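Local structure of cephalosporin acylase (Bacillus halodurans, 2NLZ) at residues L280-K291 with M449-L460. The protein is probably an acylase of the gamma-glutamyltranspeptidase family of N-terminal nucleophile hydrolases, likely cleaving amide bonds. The protein carries 1 engineered substitution. Residues are numbered along the deposited sequence; the frame is centred on the assembly and turned at random.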
loop_
_atom_site.group_PDB
_atom_site.type_symbol
_atom_site.label_atom_id
_atom_site.label_comp_id
_atom_site.label_asym_id
_atom_site.label_seq_id
_atom_site.Cartn_x
_atom_site.Cartn_y
_atom_site.Cartn_z
ATOM N N LEU D 280 16.444 -26.248 4.796
ATOM C CA LEU D 280 15.418 -26.458 5.824
ATOM C C LEU D 280 16.007 -27.066 7.092
ATOM O O LEU D 280 15.584 -26.726 8.206
ATOM C CB LEU D 280 14.253 -27.328 5.327
ATOM C CG LEU D 280 12.967 -26.678 4.795
ATOM C CD1 LEU D 280 12.792 -25.257 5.326
ATOM C CD2 LEU D 280 12.929 -26.683 3.277
ATOM N N ASN D 281 16.995 -27.943 6.908
ATOM C CA ASN D 281 17.627 -28.654 8.013
ATOM C C ASN D 281 18.515 -27.748 8.868
ATOM O O ASN D 281 18.591 -27.904 10.086
ATOM C CB ASN D 281 18.435 -29.831 7.469
ATOM C CG ASN D 281 18.314 -31.060 8.329
ATOM O OD1 ASN D 281 17.275 -31.300 8.961
ATOM N ND2 ASN D 281 19.378 -31.862 8.352
ATOM N N ILE D 282 19.189 -26.808 8.214
ATOM C CA ILE D 282 19.925 -25.757 8.906
ATOM C C ILE D 282 18.953 -24.844 9.669
ATOM O O ILE D 282 19.123 -24.593 10.857
ATOM C CB ILE D 282 20.776 -24.925 7.914
ATOM C CG1 ILE D 282 21.868 -25.789 7.278
ATOM C CG2 ILE D 282 21.436 -23.776 8.620
ATOM C CD1 ILE D 282 22.472 -25.209 6.004
ATOM N N VAL D 283 17.914 -24.381 8.985
ATOM C CA VAL D 283 16.988 -23.408 9.558
ATOM C C VAL D 283 16.096 -24.009 10.667
ATOM O O VAL D 283 15.602 -23.294 11.534
ATOM C CB VAL D 283 16.166 -22.696 8.437
ATOM C CG1 VAL D 283 14.745 -23.258 8.313
ATOM C CG2 VAL D 283 16.124 -21.214 8.678
ATOM N N LYS D 284 15.936 -25.331 10.628
ATOM C CA LYS D 284 15.189 -26.142 11.605
ATOM C C LYS D 284 15.544 -25.868 13.070
ATOM O O LYS D 284 14.689 -25.974 13.945
ATOM C CB LYS D 284 15.499 -27.608 11.316
ATOM C CG LYS D 284 14.510 -28.621 11.783
ATOM C CD LYS D 284 14.692 -29.869 10.925
ATOM C CE LYS D 284 15.445 -30.988 11.625
ATOM N NZ LYS D 284 14.505 -32.026 12.155
ATOM N N GLY D 285 16.810 -25.547 13.330
ATOM C CA GLY D 285 17.297 -25.324 14.690
ATOM C C GLY D 285 16.919 -23.990 15.309
ATOM O O GLY D 285 17.070 -23.799 16.512
ATOM N N PHE D 286 16.446 -23.058 14.489
ATOM C CA PHE D 286 15.900 -21.803 14.988
ATOM C C PHE D 286 14.383 -21.892 15.120
ATOM O O PHE D 286 13.720 -22.619 14.376
ATOM C CB PHE D 286 16.215 -20.658 14.029
ATOM C CG PHE D 286 17.673 -20.500 13.707
ATOM C CD1 PHE D 286 18.606 -20.244 14.712
ATOM C CD2 PHE D 286 18.106 -20.550 12.384
ATOM C CE1 PHE D 286 19.956 -20.065 14.409
ATOM C CE2 PHE D 286 19.455 -20.369 12.065
ATOM C CZ PHE D 286 20.386 -20.127 13.082
ATOM N N GLU D 287 13.837 -21.142 16.069
ATOM C CA GLU D 287 12.396 -20.933 16.152
ATOM C C GLU D 287 12.078 -19.628 15.411
ATOM O O GLU D 287 12.983 -18.832 15.143
ATOM C CB GLU D 287 11.928 -20.876 17.618
ATOM C CG GLU D 287 12.325 -22.076 18.494
ATOM C CD GLU D 287 11.652 -23.376 18.077
ATOM O OE1 GLU D 287 10.479 -23.339 17.649
ATOM O OE2 GLU D 287 12.299 -24.439 18.184
ATOM N N PHE D 288 10.811 -19.406 15.067
ATOM C CA PHE D 288 10.432 -18.210 14.292
ATOM C C PHE D 288 9.214 -17.464 14.840
ATOM O O PHE D 288 9.319 -16.300 15.254
ATOM C CB PHE D 288 10.232 -18.569 12.816
ATOM C CG PHE D 288 11.482 -19.045 12.151
ATOM C CD1 PHE D 288 12.472 -18.143 11.788
ATOM C CD2 PHE D 288 11.691 -20.394 11.916
ATOM C CE1 PHE D 288 13.641 -18.572 11.192
ATOM C CE2 PHE D 288 12.866 -20.826 11.314
ATOM C CZ PHE D 288 13.842 -19.908 10.957
ATOM N N TYR D 289 8.075 -18.158 14.827
ATOM C CA TYR D 289 6.779 -17.668 15.325
ATOM C C TYR D 289 6.061 -16.727 14.350
ATOM O O TYR D 289 4.893 -16.961 14.032
ATOM C CB TYR D 289 6.866 -17.086 16.753
ATOM C CG TYR D 289 7.552 -18.001 17.760
ATOM C CD1 TYR D 289 6.977 -19.216 18.141
ATOM C CD2 TYR D 289 8.777 -17.647 18.333
ATOM C CE1 TYR D 289 7.606 -20.054 19.061
ATOM C CE2 TYR D 289 9.412 -18.477 19.253
ATOM C CZ TYR D 289 8.823 -19.676 19.611
ATOM O OH TYR D 289 9.455 -20.492 20.520
ATOM N N HIS D 290 6.739 -15.684 13.870
ATOM C CA HIS D 290 6.160 -14.843 12.807
ATOM C C HIS D 290 7.024 -14.661 11.543
ATOM O O HIS D 290 8.250 -14.531 11.626
ATOM C CB HIS D 290 5.685 -13.491 13.334
ATOM C CG HIS D 290 4.756 -12.784 12.394
ATOM N ND1 HIS D 290 3.429 -13.134 12.254
ATOM C CD2 HIS D 290 4.969 -11.769 11.520
ATOM C CE1 HIS D 290 2.862 -12.355 11.350
ATOM N NE2 HIS D 290 3.775 -11.517 10.890
ATOM N N LYS D 291 6.358 -14.625 10.386
ATOM C CA LYS D 291 7.011 -14.573 9.074
ATOM C C LYS D 291 7.713 -13.265 8.735
ATOM O O LYS D 291 8.866 -13.271 8.301
ATOM C CB LYS D 291 5.995 -14.855 7.976
ATOM C CG LYS D 291 6.543 -14.661 6.579
ATOM C CD LYS D 291 5.550 -15.127 5.551
ATOM C CE LYS D 291 5.963 -14.722 4.126
ATOM N NZ LYS D 291 7.269 -15.292 3.671
ATOM N N MET D 449 11.998 -23.533 -0.206
ATOM C CA MET D 449 12.185 -23.191 1.199
ATOM C C MET D 449 11.128 -22.198 1.643
ATOM O O MET D 449 10.600 -22.307 2.753
ATOM C CB MET D 449 13.579 -22.622 1.479
ATOM C CG MET D 449 13.926 -22.647 2.966
ATOM S SD MET D 449 15.458 -21.854 3.540
ATOM C CE MET D 449 15.239 -20.256 2.833
ATOM N N GLN D 450 10.811 -21.242 0.769
ATOM C CA GLN D 450 9.838 -20.212 1.122
ATOM C C GLN D 450 8.427 -20.771 1.267
ATOM O O GLN D 450 7.814 -20.546 2.309
ATOM C CB GLN D 450 9.920 -18.992 0.201
ATOM C CG GLN D 450 11.179 -18.160 0.461
ATOM C CD GLN D 450 11.506 -17.184 -0.665
ATOM O OE1 GLN D 450 10.885 -16.130 -0.783
ATOM N NE2 GLN D 450 12.502 -17.517 -1.475
ATOM N N VAL D 451 7.937 -21.544 0.286
ATOM C CA VAL D 451 6.579 -22.106 0.410
ATOM C C VAL D 451 6.471 -23.071 1.589
ATOM O O VAL D 451 5.427 -23.123 2.245
ATOM C CB VAL D 451 5.998 -22.775 -0.887
ATOM C CG1 VAL D 451 6.073 -21.844 -2.080
ATOM C CG2 VAL D 451 6.680 -24.083 -1.190
ATOM N N MET D 452 7.549 -23.808 1.872
ATOM C CA MET D 452 7.534 -24.751 2.996
ATOM C C MET D 452 7.427 -24.033 4.335
ATOM O O MET D 452 6.648 -24.433 5.209
ATOM C CB MET D 452 8.731 -25.718 2.969
ATOM C CG MET D 452 8.584 -26.906 1.992
ATOM S SD MET D 452 7.067 -27.864 2.224
ATOM C CE MET D 452 5.891 -27.078 1.117
ATOM N N MET D 453 8.183 -22.954 4.484
ATOM C CA MET D 453 8.108 -22.165 5.709
ATOM C C MET D 453 6.810 -21.362 5.796
ATOM O O MET D 453 6.232 -21.229 6.873
ATOM C CB MET D 453 9.320 -21.266 5.831
ATOM C CG MET D 453 10.562 -22.039 6.096
ATOM S SD MET D 453 11.745 -20.984 6.897
ATOM C CE MET D 453 12.999 -21.010 5.666
ATOM N N ASN D 454 6.341 -20.856 4.657
ATOM C CA ASN D 454 5.038 -20.195 4.588
ATOM C C ASN D 454 3.909 -21.132 4.995
ATOM O O ASN D 454 2.919 -20.708 5.581
ATOM C CB ASN D 454 4.778 -19.650 3.181
ATOM C CG ASN D 454 5.700 -18.493 2.816
ATOM O OD1 ASN D 454 6.422 -17.961 3.658
ATOM N ND2 ASN D 454 5.692 -18.113 1.538
ATOM N N THR D 455 4.063 -22.411 4.687
ATOM C CA THR D 455 3.032 -23.389 4.986
ATOM C C THR D 455 3.137 -23.951 6.398
ATOM O O THR D 455 2.184 -23.867 7.182
ATOM C CB THR D 455 3.027 -24.516 3.948
ATOM O OG1 THR D 455 2.822 -23.935 2.658
ATOM C CG2 THR D 455 1.899 -25.486 4.211
ATOM N N ILE D 456 4.303 -24.494 6.726
ATOM C CA ILE D 456 4.501 -25.168 8.010
ATOM C C ILE D 456 4.677 -24.174 9.162
ATOM O O ILE D 456 3.956 -24.226 10.162
ATOM C CB ILE D 456 5.672 -26.184 7.938
ATOM C CG1 ILE D 456 5.313 -27.342 6.989
ATOM C CG2 ILE D 456 6.054 -26.682 9.326
ATOM C CD1 ILE D 456 6.502 -27.907 6.219
ATOM N N ASP D 457 5.619 -23.257 9.008
ATOM C CA ASP D 457 5.927 -22.299 10.066
ATOM C C ASP D 457 4.888 -21.216 10.234
ATOM O O ASP D 457 4.616 -20.785 11.346
ATOM C CB ASP D 457 7.270 -21.640 9.807
ATOM C CG ASP D 457 8.400 -22.613 9.879
ATOM O OD1 ASP D 457 8.404 -23.432 10.822
ATOM O OD2 ASP D 457 9.277 -22.551 8.995
ATOM N N PHE D 458 4.318 -20.752 9.133
ATOM C CA PHE D 458 3.532 -19.531 9.214
ATOM C C PHE D 458 2.050 -19.687 8.866
ATOM O O PHE D 458 1.289 -18.714 8.930
ATOM C CB PHE D 458 4.217 -18.424 8.416
ATOM C CG PHE D 458 5.685 -18.289 8.727
ATOM C CD1 PHE D 458 6.132 -18.187 10.044
ATOM C CD2 PHE D 458 6.620 -18.261 7.713
ATOM C CE1 PHE D 458 7.481 -18.072 10.341
ATOM C CE2 PHE D 458 7.980 -18.135 8.005
ATOM C CZ PHE D 458 8.403 -18.038 9.324
ATOM N N GLY D 459 1.653 -20.919 8.529
ATOM C CA GLY D 459 0.239 -21.291 8.405
ATOM C C GLY D 459 -0.567 -20.590 7.316
ATOM O O GLY D 459 -1.790 -20.385 7.465
ATOM N N LEU D 460 0.118 -20.234 6.225
ATOM C CA LEU D 460 -0.519 -19.605 5.080
ATOM C C LEU D 460 -1.259 -20.647 4.274
ATOM O O LEU D 460 -0.797 -21.782 4.151
ATOM C CB LEU D 460 0.527 -18.920 4.199
ATOM C CG LEU D 460 0.810 -17.430 4.387
ATOM C CD1 LEU D 460 0.283 -16.892 5.718
ATOM C CD2 LEU D 460 2.295 -17.169 4.229
#
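CB of Lys291, in the loop between helices 274-283 and 294-314, sits over one face of the Phe458 ring at the C-terminal end of helix 444-457. This CH-pi contact places CB 3.6 Å from the ring centroid and 19° off the ring normal, while CB of Asp457 backs the opposite face. Phe288 adds its own CB at the ring edge, 3.7 Å from CE1 of Phe458, and the carbonyl O of Tyr289 also lies near the ring plane. Replacing Phe458 by an alanine removes the ring, and is likely to leave CB of Lys291 without its CH-pi partner and open a gap beside CB of Phe288.

One hydrogen bond joins the segments. The Lys291 chain crosses the Phe458 ring at about a right angle, extended from chi1 (173°, CG anti to the backbone N) through chi3, and bends only at chi4, which brings NZ to 2.8 Å from OD1 of Asn454. The donor lies 24° out of the carbonyl plane. ND2 of the same amide binds the carbonyl of Ala465, which should fix the rotation of the group. OD1 of Asp457 forms a salt bridge with NE of Arg260, and OD2 a hydrogen bond with OH of Tyr259.

Farther back along the helix the contact is apolar. The Leu280 and Met449 side chains lie alongside and run in opposite directions, CD1 of Leu280 3.7 Å from CG of Met449. Val283 CG1 and Met453 CE meet tip to tip at 3.9 Å, and SD of Met453 makes an oblique Met-aromatic contact with Phe288, 5.0 Å from the ring centroid.

Tyr12 of a second subunit packs on Lys291 and Leu460. Apolar contacts thus set the spacing of helix 444-457 and the loop, while the lysine-amide bond and CH-pi contact orient Lys291 where another subunit also packs.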